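Local coordinates for protein carbon monoxide oxidation system transcription regulator CooA-1 (Carboxydothermus hydrogenoformans, PDB 6CPB) that probably binds DNA as a heme-containing, carbon monoxide-sensing transcription regulator, this chain being its heme domain, at residues Asn7-Glu10 against Val11-Ser14; Gln27-Ser30 against Lys31-Leu35; Tyr56-Glu60 against Asp61-Thr65; Lys115-Gly118 against Asp119-Lys122. All blocks are in the same frame, centred on the assembly; numbering follows the deposited sequence.

Contact 1: Asn7-Glu10 against Val11-Ser14; sequences NLLE and VLNS. With SO4 (sulfate ion), chain D.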
# COMPACT_ATOMS: atom_id res chain seq x y z
N ASN A 7 -13.11 -2.82 -6.49
CA ASN A 7 -13.00 -4.20 -6.93
C ASN A 7 -12.94 -4.27 -8.46
O ASN A 7 -13.66 -3.55 -9.15
CB ASN A 7 -14.20 -4.98 -6.39
CG ASN A 7 -14.16 -6.42 -6.77
OD1 ASN A 7 -14.62 -6.80 -7.85
ND2 ASN A 7 -13.58 -7.24 -5.91
N LEU A 8 -12.10 -5.16 -8.97
CA LEU A 8 -11.79 -5.23 -10.39
C LEU A 8 -12.60 -6.25 -11.17
O LEU A 8 -12.37 -6.41 -12.37
CB LEU A 8 -10.30 -5.48 -10.59
CG LEU A 8 -9.42 -4.32 -10.12
CD1 LEU A 8 -7.98 -4.76 -10.05
CD2 LEU A 8 -9.56 -3.08 -11.01
N LEU A 9 -13.57 -6.94 -10.56
CA LEU A 9 -14.38 -7.86 -11.34
C LEU A 9 -15.10 -7.15 -12.48
O LEU A 9 -15.24 -7.70 -13.57
CB LEU A 9 -15.38 -8.62 -10.47
CG LEU A 9 -14.79 -9.71 -9.59
CD1 LEU A 9 -15.83 -10.26 -8.62
CD2 LEU A 9 -14.20 -10.84 -10.43
N GLU A 10 -15.61 -5.93 -12.24
CA GLU A 10 -16.31 -5.22 -13.30
C GLU A 10 -15.37 -4.95 -14.48
O GLU A 10 -15.80 -4.99 -15.64
CB GLU A 10 -16.95 -3.96 -12.74
CG GLU A 10 -17.72 -3.10 -13.75
CD GLU A 10 -16.91 -1.96 -14.33
OE1 GLU A 10 -15.75 -1.76 -13.92
OE2 GLU A 10 -17.44 -1.22 -15.21
N VAL A 11 -14.10 -4.68 -14.20
CA VAL A 11 -13.08 -4.49 -15.23
C VAL A 11 -12.79 -5.80 -15.95
O VAL A 11 -12.74 -5.85 -17.19
CB VAL A 11 -11.82 -3.91 -14.55
CG1 VAL A 11 -10.56 -4.14 -15.36
CG2 VAL A 11 -12.04 -2.42 -14.26
N LEU A 12 -12.62 -6.89 -15.18
CA LEU A 12 -12.38 -8.20 -15.78
C LEU A 12 -13.48 -8.57 -16.75
O LEU A 12 -13.22 -9.22 -17.77
CB LEU A 12 -12.28 -9.27 -14.69
CG LEU A 12 -10.97 -9.26 -13.91
CD1 LEU A 12 -11.08 -9.99 -12.58
CD2 LEU A 12 -9.87 -9.90 -14.75
N ASN A 13 -14.70 -8.15 -16.46
CA ASN A 13 -15.86 -8.51 -17.26
C ASN A 13 -16.27 -7.42 -18.25
O ASN A 13 -17.38 -7.48 -18.79
CB ASN A 13 -17.01 -8.88 -16.33
CG ASN A 13 -16.72 -10.16 -15.59
OD1 ASN A 13 -16.24 -11.13 -16.18
ND2 ASN A 13 -16.95 -10.17 -14.29
N SER A 14 -15.39 -6.47 -18.52
CA SER A 14 -15.68 -5.39 -19.45
C SER A 14 -14.94 -5.57 -20.76
O SER A 14 -13.71 -5.71 -20.78
CB SER A 14 -15.27 -4.05 -18.85
OG SER A 14 -16.19 -3.62 -17.89
S SO4 D . -13.37 -2.98 -2.75
O1 SO4 D . -14.36 -3.03 -3.82
O2 SO4 D . -12.67 -1.70 -2.81
O3 SO4 D . -14.03 -3.12 -1.46
O4 SO4 D . -12.42 -4.08 -2.93
O HOH W 1 -14.04 -3.14 -11.77
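Leu8, just ahead of the short helix 9-12, lies beside Val11 of its first turn, both pointing the same way on the side turned to helix 108-135, with CD2 of Leu8 4.1 Å from CG2 of Val11. This is the tightly packed part: both residues are buried, and Phe109 of helix 108-135 touches both side chains. Between it and the open side Leu9 meets Leu12 at a slant, CD2 of Leu9 3.9 Å from CD1 of Leu12, and Leu47 of strand 44-50 touches Leu8 and Leu12. Behind these branches Leu12 N bonds to Leu8 O at 2.9 Å, an almost straight bond (167° at the hydrogen); the next one, from Asn13 N to Leu9 O, is more bent.

The other half is polar and looser, with Glu10 and Asn13 exposed. Glu10 turns CG away from its own amide nitrogen (chi1 180°) and bends at chi2, which lets OE1 of Glu10 take a hydrogen bond of 3.1 Å from a water that also donates to Asn7 O and accepts from Val11 N. Ahead of the helix, Asn7 OD1 caps Leu9 N at 2.9 Å, the donor standing 46° above the carbonyl plane, while Asn7 ND2 is held by Ala71 O. A sulfate, probably from the crystallisation liquor, makes a weak bond to Asn7 N. Past the last turn, Ser14 OG donates to Glu10 O at 2.7 Å. An alanine at Ser14 is likely to leave Glu10 O without this donor, and the helix end less firmly closed. For so short a helix, side-chain hydrogen bonds at both ends supplement the few that its backbone can make.

Contact 2: Gln27-Ser30 against Lys31-Leu35; sequences QRYS and KKAIL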
# COMPACT_ATOMS: atom_id res chain seq x y z
N GLN A 27 -3.02 -18.59 -14.45
CA GLN A 27 -2.59 -19.79 -13.75
C GLN A 27 -3.67 -20.18 -12.76
O GLN A 27 -4.33 -19.32 -12.17
CB GLN A 27 -1.25 -19.54 -13.05
CG GLN A 27 -0.59 -20.80 -12.53
CD GLN A 27 0.90 -20.62 -12.29
OE1 GLN A 27 1.53 -19.69 -12.80
NE2 GLN A 27 1.49 -21.53 -11.54
N ARG A 28 -3.85 -21.49 -12.60
CA ARG A 28 -4.84 -22.07 -11.71
C ARG A 28 -4.17 -22.74 -10.51
O ARG A 28 -3.08 -23.30 -10.63
CB ARG A 28 -5.66 -23.12 -12.45
CG ARG A 28 -6.56 -22.55 -13.52
CD ARG A 28 -7.08 -23.62 -14.47
NE ARG A 28 -7.92 -24.63 -13.83
CZ ARG A 28 -9.23 -24.53 -13.63
NH1 ARG A 28 -9.88 -23.42 -13.96
NH2 ARG A 28 -9.89 -25.53 -13.06
N TYR A 29 -4.87 -22.69 -9.38
CA TYR A 29 -4.39 -23.23 -8.12
C TYR A 29 -5.53 -23.94 -7.41
O TYR A 29 -6.66 -23.46 -7.40
CB TYR A 29 -3.88 -22.11 -7.20
CG TYR A 29 -2.80 -21.29 -7.85
CD1 TYR A 29 -3.13 -20.19 -8.63
CD2 TYR A 29 -1.47 -21.66 -7.75
CE1 TYR A 29 -2.16 -19.46 -9.26
CE2 TYR A 29 -0.48 -20.93 -8.39
CZ TYR A 29 -0.84 -19.83 -9.13
OH TYR A 29 0.10 -19.07 -9.78
N SER A 30 -5.21 -25.05 -6.79
CA SER A 30 -6.18 -25.73 -5.96
C SER A 30 -6.12 -25.20 -4.53
O SER A 30 -5.15 -24.58 -4.10
CB SER A 30 -5.91 -27.22 -5.96
OG SER A 30 -4.58 -27.50 -5.53
N LYS A 31 -7.18 -25.49 -3.78
CA LYS A 31 -7.25 -25.05 -2.40
C LYS A 31 -6.00 -25.47 -1.64
O LYS A 31 -5.55 -26.61 -1.74
CB LYS A 31 -8.50 -25.66 -1.77
CG LYS A 31 -8.72 -25.24 -0.35
CD LYS A 31 -10.06 -25.73 0.17
CE LYS A 31 -10.28 -25.30 1.60
NZ LYS A 31 -11.64 -25.67 2.08
N LYS A 32 -5.44 -24.52 -0.89
CA LYS A 32 -4.24 -24.63 -0.05
C LYS A 32 -2.93 -24.55 -0.82
O LYS A 32 -1.87 -24.49 -0.19
CB LYS A 32 -4.24 -25.83 0.91
CG LYS A 32 -5.49 -25.94 1.79
CD LYS A 32 -5.95 -24.62 2.43
CE LYS A 32 -5.62 -24.52 3.91
NZ LYS A 32 -6.61 -25.24 4.76
N ALA A 33 -2.96 -24.48 -2.15
CA ALA A 33 -1.73 -24.33 -2.90
C ALA A 33 -1.07 -22.99 -2.57
O ALA A 33 -1.74 -21.99 -2.31
CB ALA A 33 -2.01 -24.39 -4.40
N ILE A 34 0.25 -22.98 -2.61
CA ILE A 34 1.03 -21.77 -2.42
C ILE A 34 1.26 -21.13 -3.79
O ILE A 34 1.88 -21.75 -4.66
CB ILE A 34 2.37 -22.09 -1.74
CG1 ILE A 34 2.16 -22.88 -0.45
CG2 ILE A 34 3.16 -20.80 -1.53
CD1 ILE A 34 1.29 -22.20 0.56
N LEU A 35 0.79 -19.90 -3.97
CA LEU A 35 0.99 -19.17 -5.22
C LEU A 35 2.40 -18.64 -5.34
O LEU A 35 3.06 -18.83 -6.37
CB LEU A 35 0.01 -18.00 -5.34
CG LEU A 35 -1.43 -18.31 -5.75
CD1 LEU A 35 -2.19 -19.07 -4.67
CD2 LEU A 35 -2.14 -17.03 -6.08
O HOH W 2 2.63 -19.56 -9.00
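A type II beta turn from Ser30 to Ala33 takes the chain out of strand 25-29 and into strand 34-36, closed by a 2.9 Å hydrogen bond from Ala33 N to Ser30 O. Lys32 sits at its third position with a positive phi of 80°; the CB bonds of Lys31 and Lys32 point away from residues 27-30, and both residues are exposed. Two bonds from the rest of the chain steady the turn, Asp88 OD1 taking Lys31 N and Gln84 NE2 reaching Lys32 O.

Inside the bend, Tyr29 turns CG anti to its carbonyl carbon (chi1 -57°), which lays the ring flat against Leu35. CG of Leu35 stands 3.6 Å from the centroid of the Tyr29 ring and only 4° off its normal, a CH-pi contact made squarely over the face. Both methyls of Leu35 lie on that same side, CD1 nearest Tyr29 CG and CD2 nearest Tyr29 CE1. The strands so joined are border strands of the two antiparallel sheets in this cyclic nucleotide-binding type beta roll, and Ile91 and Ala85, one from each sheet, touch both Tyr29 and Leu35.

Ala33 CB lies near the plane of the ring, 4.1 Å from Tyr29 CB. At the far end a water in the ring plane is 2.7 Å from Tyr29 OH and donates to Leu35 O at 2.8 Å. With an alanine in place of Tyr29, Leu35 would probably lose the ring along one side of its isobutyl group, and the water its hydroxyl partner.

Contact 3: Tyr56-Glu60 against Asp61-Thr65; sequences YLAYE and DKEFT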
# COMPACT_ATOMS: atom_id res chain seq x y z
N TYR A 56 0.15 -13.83 3.88
CA TYR A 56 0.59 -14.08 5.25
C TYR A 56 2.11 -14.00 5.36
O TYR A 56 2.85 -14.03 4.37
CB TYR A 56 0.08 -15.43 5.76
CG TYR A 56 0.61 -16.66 5.06
CD1 TYR A 56 0.06 -17.10 3.86
CD2 TYR A 56 1.64 -17.40 5.60
CE1 TYR A 56 0.52 -18.23 3.24
CE2 TYR A 56 2.11 -18.55 4.98
CZ TYR A 56 1.55 -18.96 3.79
OH TYR A 56 2.01 -20.09 3.14
N LEU A 57 2.56 -13.89 6.61
CA LEU A 57 3.97 -13.94 6.96
C LEU A 57 4.20 -15.20 7.79
O LEU A 57 3.43 -15.49 8.70
CB LEU A 57 4.36 -12.70 7.77
CG LEU A 57 5.76 -12.55 8.39
CD1 LEU A 57 6.06 -11.09 8.68
CD2 LEU A 57 5.90 -13.31 9.72
N ALA A 58 5.26 -15.93 7.48
CA ALA A 58 5.71 -17.06 8.29
C ALA A 58 7.19 -16.89 8.51
O ALA A 58 7.94 -16.62 7.57
CB ALA A 58 5.44 -18.38 7.58
N TYR A 59 7.63 -17.04 9.76
CA TYR A 59 9.03 -16.84 10.10
C TYR A 59 9.25 -17.57 11.41
O TYR A 59 8.45 -17.42 12.35
CB TYR A 59 9.30 -15.35 10.29
CG TYR A 59 10.72 -15.00 10.62
CD1 TYR A 59 11.74 -15.12 9.69
CD2 TYR A 59 11.04 -14.51 11.86
CE1 TYR A 59 13.04 -14.76 10.01
CE2 TYR A 59 12.33 -14.16 12.19
CZ TYR A 59 13.33 -14.28 11.26
OH TYR A 59 14.61 -13.89 11.61
N GLU A 60 10.33 -18.35 11.48
CA GLU A 60 10.61 -19.17 12.67
C GLU A 60 9.33 -19.95 12.99
O GLU A 60 8.76 -20.58 12.08
CB GLU A 60 11.20 -18.31 13.78
CG GLU A 60 12.54 -17.71 13.38
CD GLU A 60 13.19 -16.84 14.44
OE1 GLU A 60 12.57 -16.62 15.50
OE2 GLU A 60 14.33 -16.35 14.22
N ASP A 61 8.84 -19.94 14.23
CA ASP A 61 7.65 -20.71 14.60
C ASP A 61 6.38 -19.87 14.62
O ASP A 61 5.41 -20.25 15.27
CB ASP A 61 7.86 -21.42 15.94
CG ASP A 61 7.97 -20.46 17.11
OD1 ASP A 61 8.30 -19.27 16.91
OD2 ASP A 61 7.75 -20.92 18.25
N LYS A 62 6.36 -18.74 13.93
CA LYS A 62 5.21 -17.84 13.91
C LYS A 62 4.62 -17.73 12.51
O LYS A 62 5.31 -17.88 11.49
CB LYS A 62 5.61 -16.44 14.43
CG LYS A 62 6.07 -16.43 15.87
CD LYS A 62 4.93 -16.79 16.78
CE LYS A 62 5.33 -16.66 18.24
NZ LYS A 62 4.18 -16.96 19.12
N GLU A 63 3.32 -17.45 12.47
CA GLU A 63 2.62 -17.20 11.22
C GLU A 63 1.48 -16.23 11.49
O GLU A 63 0.69 -16.44 12.42
CB GLU A 63 2.05 -18.48 10.62
CG GLU A 63 1.46 -18.24 9.23
CD GLU A 63 0.85 -19.46 8.61
OE1 GLU A 63 1.49 -20.52 8.62
OE2 GLU A 63 -0.26 -19.33 8.08
N PHE A 64 1.38 -15.18 10.67
CA PHE A 64 0.35 -14.17 10.81
C PHE A 64 -0.32 -13.96 9.46
O PHE A 64 0.35 -13.61 8.48
CB PHE A 64 0.93 -12.83 11.26
CG PHE A 64 1.73 -12.91 12.51
CD1 PHE A 64 1.12 -12.90 13.74
CD2 PHE A 64 3.11 -12.97 12.46
CE1 PHE A 64 1.86 -12.97 14.91
CE2 PHE A 64 3.86 -13.04 13.62
CZ PHE A 64 3.23 -13.04 14.83
N THR A 65 -1.63 -14.12 9.41
CA THR A 65 -2.38 -13.70 8.23
C THR A 65 -2.39 -12.18 8.16
O THR A 65 -2.66 -11.50 9.15
CB THR A 65 -3.79 -14.24 8.30
OG1 THR A 65 -3.70 -15.66 8.30
CG2 THR A 65 -4.65 -13.75 7.14
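Leu57 O receives two donors from the neighbouring strand: Phe64 N at 2.9 Å, lying in the carbonyl plane, and the weaker C-H of Glu63 CA at 3.2 Å. The pair is reciprocal, since Leu57 N also donates to Phe64 O, at 2.9 Å. Nearer the bend Lys62 O is used in the same double way, by Tyr59 N at 3.0 Å and by the C-H of Ala58 CA, while Lys62 N returns a bond to Tyr59 O.

Strands 52-59 and 62-70 thus form an antiparallel beta hairpin, their short segments running at 175°, closed by a tight type II' turn from Tyr59 to Lys62. Glu60, second in that turn, has a positive phi (50°), and its CG lies 3.7 Å above the plane of the Tyr59 ring, toward the rim.

On one face Tyr56 and Glu63 meet diagonally, CD2 of Tyr56 3.7 Å from OE2 of Glu63, with ring and carboxylate planes 31° apart. Glu63, its CG set opposite the backbone N and its chain extended beyond, does the reaching to the Tyr56 ring. Arg54 joins the two, in a salt bridge with Glu63 OE2 and a cation-pi contact with Tyr56. On the opposite face Leu57 and Phe64 lie alongside, CD2 of Leu57 reaching the ring edge in plane, 3.9 Å from Phe64 CD2. Ile127 and Leu131 of helix 108-135 touch Phe64, and Asn129 of the second subunit packs on Leu57 and Tyr59.

Contact 4: Lys115-Gly118 against Asp119-Lys122; sequences KVLG and DLLK. With SO4 (sulfate ion), chain D.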
# COMPACT_ATOMS: atom_id res chain seq x y z
N LYS A 115 -5.73 0.21 -2.39
CA LYS A 115 -6.62 -0.26 -1.33
C LYS A 115 -6.04 -1.50 -0.64
O LYS A 115 -6.00 -1.57 0.60
CB LYS A 115 -8.00 -0.54 -1.95
CG LYS A 115 -9.10 -0.91 -0.97
CD LYS A 115 -9.14 -2.38 -0.63
CE LYS A 115 -9.40 -3.27 -1.83
NZ LYS A 115 -9.64 -4.67 -1.38
N VAL A 116 -5.58 -2.47 -1.43
CA VAL A 116 -5.03 -3.72 -0.89
C VAL A 116 -3.77 -3.44 -0.08
O VAL A 116 -3.62 -3.93 1.06
CB VAL A 116 -4.76 -4.72 -2.04
CG1 VAL A 116 -3.91 -5.88 -1.55
CG2 VAL A 116 -6.05 -5.22 -2.65
N LEU A 117 -2.84 -2.65 -0.63
CA LEU A 117 -1.60 -2.37 0.08
C LEU A 117 -1.87 -1.60 1.36
O LEU A 117 -1.22 -1.83 2.39
CB LEU A 117 -0.63 -1.60 -0.81
CG LEU A 117 -0.00 -2.40 -1.96
CD1 LEU A 117 0.78 -1.47 -2.87
CD2 LEU A 117 0.88 -3.52 -1.49
N GLY A 118 -2.82 -0.66 1.32
CA GLY A 118 -3.16 0.08 2.52
C GLY A 118 -3.70 -0.82 3.61
O GLY A 118 -3.37 -0.66 4.79
N ASP A 119 -4.55 -1.79 3.24
CA ASP A 119 -5.08 -2.74 4.21
C ASP A 119 -3.98 -3.65 4.76
O ASP A 119 -3.94 -3.91 5.97
CB ASP A 119 -6.18 -3.59 3.58
CG ASP A 119 -7.51 -2.87 3.47
OD1 ASP A 119 -7.69 -1.84 4.15
OD2 ASP A 119 -8.37 -3.36 2.70
N LEU A 120 -3.09 -4.13 3.89
CA LEU A 120 -1.98 -4.96 4.35
C LEU A 120 -1.10 -4.21 5.32
O LEU A 120 -0.68 -4.75 6.35
CB LEU A 120 -1.16 -5.43 3.15
CG LEU A 120 -1.81 -6.55 2.33
CD1 LEU A 120 -1.13 -6.64 0.97
CD2 LEU A 120 -1.69 -7.87 3.06
N LEU A 121 -0.79 -2.94 5.01
CA LEU A 121 0.05 -2.15 5.89
C LEU A 121 -0.65 -1.89 7.22
O LEU A 121 -0.04 -2.03 8.29
CB LEU A 121 0.46 -0.85 5.21
CG LEU A 121 1.33 0.09 6.05
CD1 LEU A 121 2.65 -0.55 6.44
CD2 LEU A 121 1.55 1.40 5.29
N LYS A 122 -1.92 -1.50 7.18
CA LYS A 122 -2.69 -1.33 8.41
C LYS A 122 -2.62 -2.59 9.27
O LYS A 122 -2.36 -2.53 10.48
CB LYS A 122 -4.13 -0.99 8.03
CG LYS A 122 -5.08 -0.90 9.21
CD LYS A 122 -6.49 -0.61 8.73
CE LYS A 122 -7.49 -0.73 9.87
NZ LYS A 122 -7.19 0.21 10.98
S SO4 D . -13.37 -2.98 -2.75
O1 SO4 D . -14.36 -3.03 -3.82
O2 SO4 D . -12.67 -1.70 -2.81
O3 SO4 D . -14.03 -3.12 -1.46
O4 SO4 D . -12.42 -4.08 -2.93
O HOH W 3 -7.92 -5.31 0.77
O HOH W 4 -6.92 0.58 2.12
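Lys115 sends CG away from its own amide nitrogen (chi1 -174°), and bends at chi2 and chi3 carry the chain round toward Asp119, whose CG is turned anti to its own carbonyl carbon (chi1 -78°). The two side chains meet at a slant, CD of Lys115 3.6 Å from OD2 of Asp119. Their charged ends stay apart: NZ of Lys115 is 4.5 Å from OD2 of Asp119, beyond a salt bridge. A water spans the gap, accepting from Lys115 NZ at 2.8 Å and donating to Asp119 OD2 at 2.8 Å. Lys115 NZ has its direct carboxylate partner in Asp73, and a sulfate oxygen lies near it in a weak bond. A second water donates to Lys115 O and, weakly, to Asp119 OD1.

The residues form two turns of the long helix 108-135, the counterpart of the dimer helix in CRP-type regulators. Its frame is regular: Leu120 N bonds to Val116 O at 2.9 Å, and Lys122 N to Gly118 O at 2.9 Å. One flank faces the beta roll. There Val116 and Leu120 point the same way, CG1 of Val116 3.8 Å from CD1 of Leu120, with Leu69 against the valine and Phe75 against the leucine. Another flank faces the second subunit, where Leu117 and Leu121 each pack on their own copies. Across the same interface Asp119 OD1 is hydrogen-bonded to NE2 of His78 of the second subunit. In a structure of this protein His78 is an axial heme ligand, and Lys122, which packs on that same His78 here, is a heme-binding residue.

The contacts follow one another along the chain without overlap: the short helix 9-12 (contact 1), the turn between strands 25-29 and 34-36 (contact 2), the hairpin of strands 52-59 and 62-70 (contact 3), and helix 108-135 (contact 4). Contacts 1 and 3 lie on opposite sides of the chain's centre, their own centres about 32 Å apart. Contacts 2 and 3 share a sheet and touch, CD1 of Ile34 3.4 Å from OH of Tyr56. Contacts 1 and 4 come within about 6 Å at their nearest atoms and share one sulfate, probably from the crystallisation liquor. Contacts 3 and 4 both meet the second subunit, so hairpin and long helix both take part in the dimer interface.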